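Local coordinates for protein putative P450-like enzyme (Streptomyces himastatinicus ATCC 53653, PDB 5Z9J) that is a heme-containing bacterial enzyme of the cytochrome P450 family that probably acts as a monooxygenase in secondary metabolism, at residues 60-72 against 172-186. Residues are numbered along the deposited sequence; the frame is centred on the assembly and turned at random.
Sequences RLDPIKLDEAIVE and VLEQEEELHKELELL
Leu66 and Leu179 form the middle of this contact, lying side by side with their chains running opposite ways, Leu66 CG 3.6 Å from Leu179 CD1. Helix 172-186 offers a row of bumps, chiefly Val172, Leu179, Leu183 and Leu186, with the aliphatic stem of Glu176 between, and loop 62-66 runs along it, setting branched side chains into the hollows. Ile64 fills the hollow formed by Val172, Glu176 and Leu179. Its first torsion (chi1 -61°) puts CG2 anti to the backbone N, pressed tightly on Leu179 CD2 at 3.4 Å, while the extended second torsion (chi2 174°) carries CD1 to 3.5 Å from Val172 CG1 and 3.7 Å from Glu176 CB. A beta-branched residue suits this place because it can meet two helix turns at once. Leu179 CD2 also lies 3.5 Å from Lys65 C. Leu66 is buried among Leu179, Leu183 and Leu186, with the carboxylate end of Glu182 beside its CD1. An alanine in place of Leu66 would probably open a gap between these leucines and leave Leu179 CD1 without its closest partner across the contact. Beyond it, Ile70 of short helix 68-71 crosses Leu183 at about a right angle, CD1 to CD1 at 3.8 Å, and rests CG2 against Leu186 CD1. No hydrogen bond joins the two segments; the direct contact is van der Waals packing. Ser225 and Asn229 of helix 224-238 hydrogen-bond to backbone carbonyls of Ala69, Ile70 and Glu72. Segment 60-72 corresponds to the B-C loop and B' helix, lying along the first half of helix 172-202, the G-helix equivalent; in P450s these elements form part of the distal lid over the substrate pocket.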
loop_
_atom_site.group_PDB
_atom_site.type_symbol
_atom_site.label_atom_id
_atom_site.label_comp_id
_atom_site.label_asym_id
_atom_site.label_seq_id
_atom_site.Cartn_x
_atom_site.Cartn_y
_atom_site.Cartn_z
ATOM N N ARG A 60 9.210 -11.985 -14.327
ATOM C CA ARG A 60 9.351 -12.886 -15.473
ATOM C C ARG A 60 9.985 -12.140 -16.679
ATOM O O ARG A 60 10.720 -12.734 -17.463
ATOM C CB ARG A 60 7.995 -13.489 -15.869
ATOM C CG ARG A 60 8.074 -14.425 -17.087
ATOM C CD ARG A 60 6.738 -15.079 -17.477
ATOM N NE ARG A 60 5.793 -14.115 -18.078
ATOM C CZ ARG A 60 5.716 -13.841 -19.383
ATOM N NH1 ARG A 60 6.553 -14.413 -20.225
ATOM N NH2 ARG A 60 4.824 -12.968 -19.852
ATOM N N LEU A 61 9.743 -10.838 -16.800
ATOM C CA LEU A 61 10.189 -10.103 -17.993
ATOM C C LEU A 61 11.580 -9.503 -17.842
ATOM O O LEU A 61 12.131 -8.958 -18.791
ATOM C CB LEU A 61 9.223 -8.963 -18.313
ATOM C CG LEU A 61 7.727 -9.243 -18.415
ATOM C CD1 LEU A 61 6.991 -7.982 -18.898
ATOM C CD2 LEU A 61 7.458 -10.409 -19.336
ATOM N N ASP A 62 12.164 -9.621 -16.653
ATOM C CA ASP A 62 13.458 -9.005 -16.404
ATOM C C ASP A 62 14.537 -9.870 -17.013
ATOM O O ASP A 62 14.470 -11.097 -16.915
ATOM C CB ASP A 62 13.705 -8.834 -14.899
ATOM C CG ASP A 62 12.806 -7.784 -14.258
ATOM O OD1 ASP A 62 12.253 -6.943 -14.991
ATOM O OD2 ASP A 62 12.663 -7.802 -12.999
ATOM N N PRO A 63 15.555 -9.245 -17.625
ATOM C CA PRO A 63 16.649 -10.025 -18.193
ATOM C C PRO A 63 17.442 -10.690 -17.064
ATOM O O PRO A 63 18.084 -11.713 -17.322
ATOM C CB PRO A 63 17.495 -8.983 -18.937
ATOM C CG PRO A 63 17.187 -7.716 -18.288
ATOM C CD PRO A 63 15.764 -7.802 -17.796
ATOM N N ILE A 64 17.422 -10.102 -15.862
ATOM C CA ILE A 64 18.097 -10.700 -14.689
ATOM C C ILE A 64 17.064 -10.845 -13.579
ATOM O O ILE A 64 16.325 -9.924 -13.291
ATOM C CB ILE A 64 19.286 -9.857 -14.189
ATOM C CG1 ILE A 64 20.348 -9.724 -15.277
ATOM C CG2 ILE A 64 19.888 -10.455 -12.932
ATOM C CD1 ILE A 64 21.480 -8.781 -14.902
ATOM N N LYS A 65 17.024 -12.011 -12.962
ATOM C CA LYS A 65 15.939 -12.373 -12.063
ATOM C C LYS A 65 16.462 -12.935 -10.758
ATOM O O LYS A 65 17.582 -13.439 -10.717
ATOM C CB LYS A 65 15.050 -13.440 -12.710
ATOM C CG LYS A 65 14.641 -13.152 -14.134
ATOM C CD LYS A 65 13.628 -14.172 -14.594
ATOM C CE LYS A 65 13.325 -13.972 -16.047
ATOM N NZ LYS A 65 12.395 -15.023 -16.539
ATOM N N LEU A 66 15.637 -12.920 -9.720
ATOM C CA LEU A 66 15.984 -13.700 -8.545
ATOM C C LEU A 66 15.514 -15.127 -8.706
ATOM O O LEU A 66 14.562 -15.405 -9.454
ATOM C CB LEU A 66 15.380 -13.132 -7.267
ATOM C CG LEU A 66 15.884 -11.779 -6.799
ATOM C CD1 LEU A 66 14.870 -11.029 -5.935
ATOM C CD2 LEU A 66 17.166 -12.028 -6.042
ATOM N N ASP A 67 16.206 -16.029 -8.021
ATOM C CA ASP A 67 15.839 -17.429 -8.068
ATOM C C ASP A 67 14.483 -17.544 -7.407
ATOM O O ASP A 67 14.181 -16.822 -6.451
ATOM C CB ASP A 67 16.869 -18.310 -7.350
ATOM C CG ASP A 67 16.473 -19.804 -7.320
ATOM O OD1 ASP A 67 15.982 -20.337 -8.333
ATOM O OD2 ASP A 67 16.682 -20.465 -6.269
ATOM N N GLU A 68 13.665 -18.429 -7.971
ATOM C CA GLU A 68 12.276 -18.639 -7.573
ATOM C C GLU A 68 12.153 -19.092 -6.113
ATOM O O GLU A 68 11.224 -18.708 -5.417
ATOM C CB GLU A 68 11.628 -19.681 -8.489
ATOM C CG GLU A 68 11.760 -19.352 -9.962
ATOM C CD GLU A 68 13.165 -19.648 -10.490
ATOM O OE1 GLU A 68 13.849 -18.692 -10.920
ATOM O OE2 GLU A 68 13.589 -20.830 -10.473
ATOM N N ALA A 69 13.074 -19.935 -5.662
ATOM C CA ALA A 69 13.039 -20.436 -4.293
ATOM C C ALA A 69 13.210 -19.294 -3.303
ATOM O O ALA A 69 12.703 -19.361 -2.188
ATOM C CB ALA A 69 14.090 -21.472 -4.083
ATOM N N ILE A 70 13.945 -18.261 -3.707
ATOM C CA ILE A 70 14.156 -17.082 -2.881
ATOM C C ILE A 70 12.912 -16.175 -2.758
ATOM O O ILE A 70 12.668 -15.594 -1.699
ATOM C CB ILE A 70 15.345 -16.280 -3.406
ATOM C CG1 ILE A 70 16.605 -17.120 -3.278
ATOM C CG2 ILE A 70 15.515 -14.960 -2.643
ATOM C CD1 ILE A 70 17.771 -16.466 -3.822
ATOM N N VAL A 71 12.165 -15.998 -3.844
ATOM C CA VAL A 71 10.987 -15.139 -3.793
ATOM C C VAL A 71 9.668 -15.839 -3.484
ATOM O O VAL A 71 8.645 -15.174 -3.332
ATOM C CB VAL A 71 10.802 -14.381 -5.126
ATOM C CG1 VAL A 71 11.990 -13.497 -5.401
ATOM C CG2 VAL A 71 10.637 -15.388 -6.287
ATOM N N GLU A 72 9.671 -17.154 -3.350
ATOM C CA GLU A 72 8.394 -17.854 -3.113
ATOM C C GLU A 72 7.765 -17.558 -1.747
ATOM O O GLU A 72 8.455 -17.491 -0.711
ATOM C CB GLU A 72 8.550 -19.364 -3.307
ATOM C CG GLU A 72 9.349 -20.040 -2.231
ATOM C CD GLU A 72 9.349 -21.525 -2.395
ATOM O OE1 GLU A 72 8.570 -22.016 -3.242
ATOM O OE2 GLU A 72 10.162 -22.192 -1.724
ATOM N N VAL A 172 21.074 -3.169 -17.826
ATOM C CA VAL A 172 21.071 -4.515 -17.292
ATOM C C VAL A 172 22.032 -4.624 -16.093
ATOM O O VAL A 172 21.770 -5.360 -15.145
ATOM C CB VAL A 172 21.491 -5.535 -18.390
ATOM C CG1 VAL A 172 21.623 -6.934 -17.822
ATOM C CG2 VAL A 172 20.496 -5.513 -19.555
ATOM N N LEU A 173 23.090 -3.825 -16.089
ATOM C CA LEU A 173 24.039 -3.854 -14.987
ATOM C C LEU A 173 23.508 -3.149 -13.732
ATOM O O LEU A 173 23.760 -3.590 -12.608
ATOM C CB LEU A 173 25.362 -3.222 -15.407
ATOM C CG LEU A 173 26.511 -3.559 -14.459
ATOM C CD1 LEU A 173 26.420 -5.024 -14.019
ATOM C CD2 LEU A 173 27.821 -3.310 -15.165
ATOM N N GLU A 174 22.811 -2.030 -13.921
ATOM C CA GLU A 174 22.196 -1.334 -12.800
ATOM C C GLU A 174 21.131 -2.219 -12.167
ATOM O O GLU A 174 20.934 -2.218 -10.940
ATOM C CB GLU A 174 21.588 -0.009 -13.246
ATOM C CG GLU A 174 22.616 1.062 -13.586
ATOM C CD GLU A 174 22.012 2.217 -14.363
ATOM O OE1 GLU A 174 21.046 1.991 -15.121
ATOM O OE2 GLU A 174 22.496 3.353 -14.200
ATOM N N GLN A 175 20.419 -2.947 -13.019
ATOM C CA GLN A 175 19.418 -3.900 -12.562
ATOM C C GLN A 175 20.082 -5.009 -11.766
ATOM O O GLN A 175 19.523 -5.485 -10.786
ATOM C CB GLN A 175 18.645 -4.504 -13.735
ATOM C CG GLN A 175 17.670 -3.567 -14.394
ATOM C CD GLN A 175 16.880 -4.273 -15.474
ATOM O OE1 GLN A 175 16.023 -5.115 -15.182
ATOM N NE2 GLN A 175 17.187 -3.967 -16.731
ATOM N N GLU A 176 21.275 -5.413 -12.178
ATOM C CA GLU A 176 21.989 -6.452 -11.449
ATOM C C GLU A 176 22.405 -5.923 -10.086
ATOM O O GLU A 176 22.303 -6.631 -9.085
ATOM C CB GLU A 176 23.208 -6.932 -12.229
ATOM C CG GLU A 176 23.675 -8.317 -11.864
ATOM C CD GLU A 176 24.524 -8.331 -10.619
ATOM O OE1 GLU A 176 24.963 -7.245 -10.192
ATOM O OE2 GLU A 176 24.794 -9.433 -10.098
ATOM N N GLU A 177 22.838 -4.662 -10.049
ATOM C CA GLU A 177 23.279 -4.008 -8.802
ATOM C C GLU A 177 22.125 -3.898 -7.787
ATOM O O GLU A 177 22.280 -4.237 -6.605
ATOM C CB GLU A 177 23.886 -2.627 -9.103
ATOM N N GLU A 178 20.980 -3.421 -8.254
ATOM C CA GLU A 178 19.805 -3.331 -7.422
ATOM C C GLU A 178 19.390 -4.724 -6.944
ATOM O O GLU A 178 19.065 -4.927 -5.765
ATOM C CB GLU A 178 18.650 -2.671 -8.186
ATOM N N LEU A 179 19.448 -5.688 -7.855
ATOM C CA LEU A 179 18.971 -7.025 -7.568
ATOM C C LEU A 179 19.834 -7.699 -6.511
ATOM O O LEU A 179 19.362 -8.559 -5.767
ATOM C CB LEU A 179 18.944 -7.854 -8.847
ATOM C CG LEU A 179 18.104 -9.118 -8.762
ATOM C CD1 LEU A 179 16.689 -8.702 -8.437
ATOM C CD2 LEU A 179 18.115 -9.922 -10.043
ATOM N N HIS A 180 21.093 -7.284 -6.429
ATOM C CA HIS A 180 22.023 -7.859 -5.478
ATOM C C HIS A 180 21.848 -7.233 -4.080
ATOM O O HIS A 180 21.994 -7.910 -3.058
ATOM C CB HIS A 180 23.455 -7.683 -5.988
ATOM C CG HIS A 180 24.476 -8.410 -5.177
ATOM N ND1 HIS A 180 25.018 -7.894 -4.017
ATOM C CD2 HIS A 180 25.045 -9.625 -5.352
ATOM C CE1 HIS A 180 25.886 -8.756 -3.519
ATOM N NE2 HIS A 180 25.917 -9.816 -4.306
ATOM N N LYS A 181 21.538 -5.942 -4.024
ATOM C CA LYS A 181 21.239 -5.314 -2.737
ATOM C C LYS A 181 19.904 -5.856 -2.200
ATOM O O LYS A 181 19.781 -6.119 -1.008
ATOM C CB LYS A 181 21.205 -3.788 -2.860
ATOM N N GLU A 182 18.934 -6.062 -3.094
ATOM C CA GLU A 182 17.656 -6.694 -2.738
ATOM C C GLU A 182 17.884 -8.085 -2.152
ATOM O O GLU A 182 17.221 -8.487 -1.194
ATOM C CB GLU A 182 16.716 -6.806 -3.951
ATOM C CG GLU A 182 15.346 -7.435 -3.634
ATOM C CD GLU A 182 14.295 -7.183 -4.733
ATOM O OE1 GLU A 182 14.598 -6.408 -5.669
ATOM O OE2 GLU A 182 13.174 -7.755 -4.657
ATOM N N LEU A 183 18.801 -8.828 -2.759
ATOM C CA LEU A 183 19.127 -10.171 -2.297
ATOM C C LEU A 183 19.746 -10.187 -0.900
ATOM O O LEU A 183 19.400 -11.040 -0.066
ATOM C CB LEU A 183 20.074 -10.859 -3.288
ATOM C CG LEU A 183 20.634 -12.225 -2.857
ATOM C CD1 LEU A 183 19.549 -13.264 -2.698
ATOM C CD2 LEU A 183 21.655 -12.714 -3.870
ATOM N N GLU A 184 20.651 -9.243 -0.645
ATOM C CA GLU A 184 21.288 -9.157 0.660
ATOM C C GLU A 184 20.216 -8.864 1.720
ATOM O O GLU A 184 20.278 -9.379 2.830
ATOM C CB GLU A 184 22.382 -8.083 0.650
ATOM C CG GLU A 184 23.520 -8.333 -0.371
ATOM C CD GLU A 184 24.446 -9.477 0.005
ATOM O OE1 GLU A 184 24.463 -9.877 1.190
ATOM O OE2 GLU A 184 25.178 -9.971 -0.882
ATOM N N LEU A 185 19.196 -8.093 1.348
ATOM C CA LEU A 185 18.169 -7.730 2.306
ATOM C C LEU A 185 17.221 -8.907 2.526
ATOM O O LEU A 185 16.821 -9.183 3.666
ATOM C CB LEU A 185 17.377 -6.500 1.812
ATOM C CG LEU A 185 16.240 -6.020 2.705
ATOM C CD1 LEU A 185 16.745 -5.681 4.088
ATOM C CD2 LEU A 185 15.524 -4.816 2.104
ATOM N N LEU A 186 16.994 -9.701 1.487
ATOM C CA LEU A 186 16.136 -10.866 1.648
ATOM C C LEU A 186 16.781 -11.892 2.538
ATOM O O LEU A 186 16.103 -12.574 3.297
ATOM C CB LEU A 186 15.836 -11.527 0.311
ATOM C CG LEU A 186 14.981 -10.681 -0.594
ATOM C CD1 LEU A 186 14.760 -11.378 -1.929
ATOM C CD2 LEU A 186 13.673 -10.367 0.108
#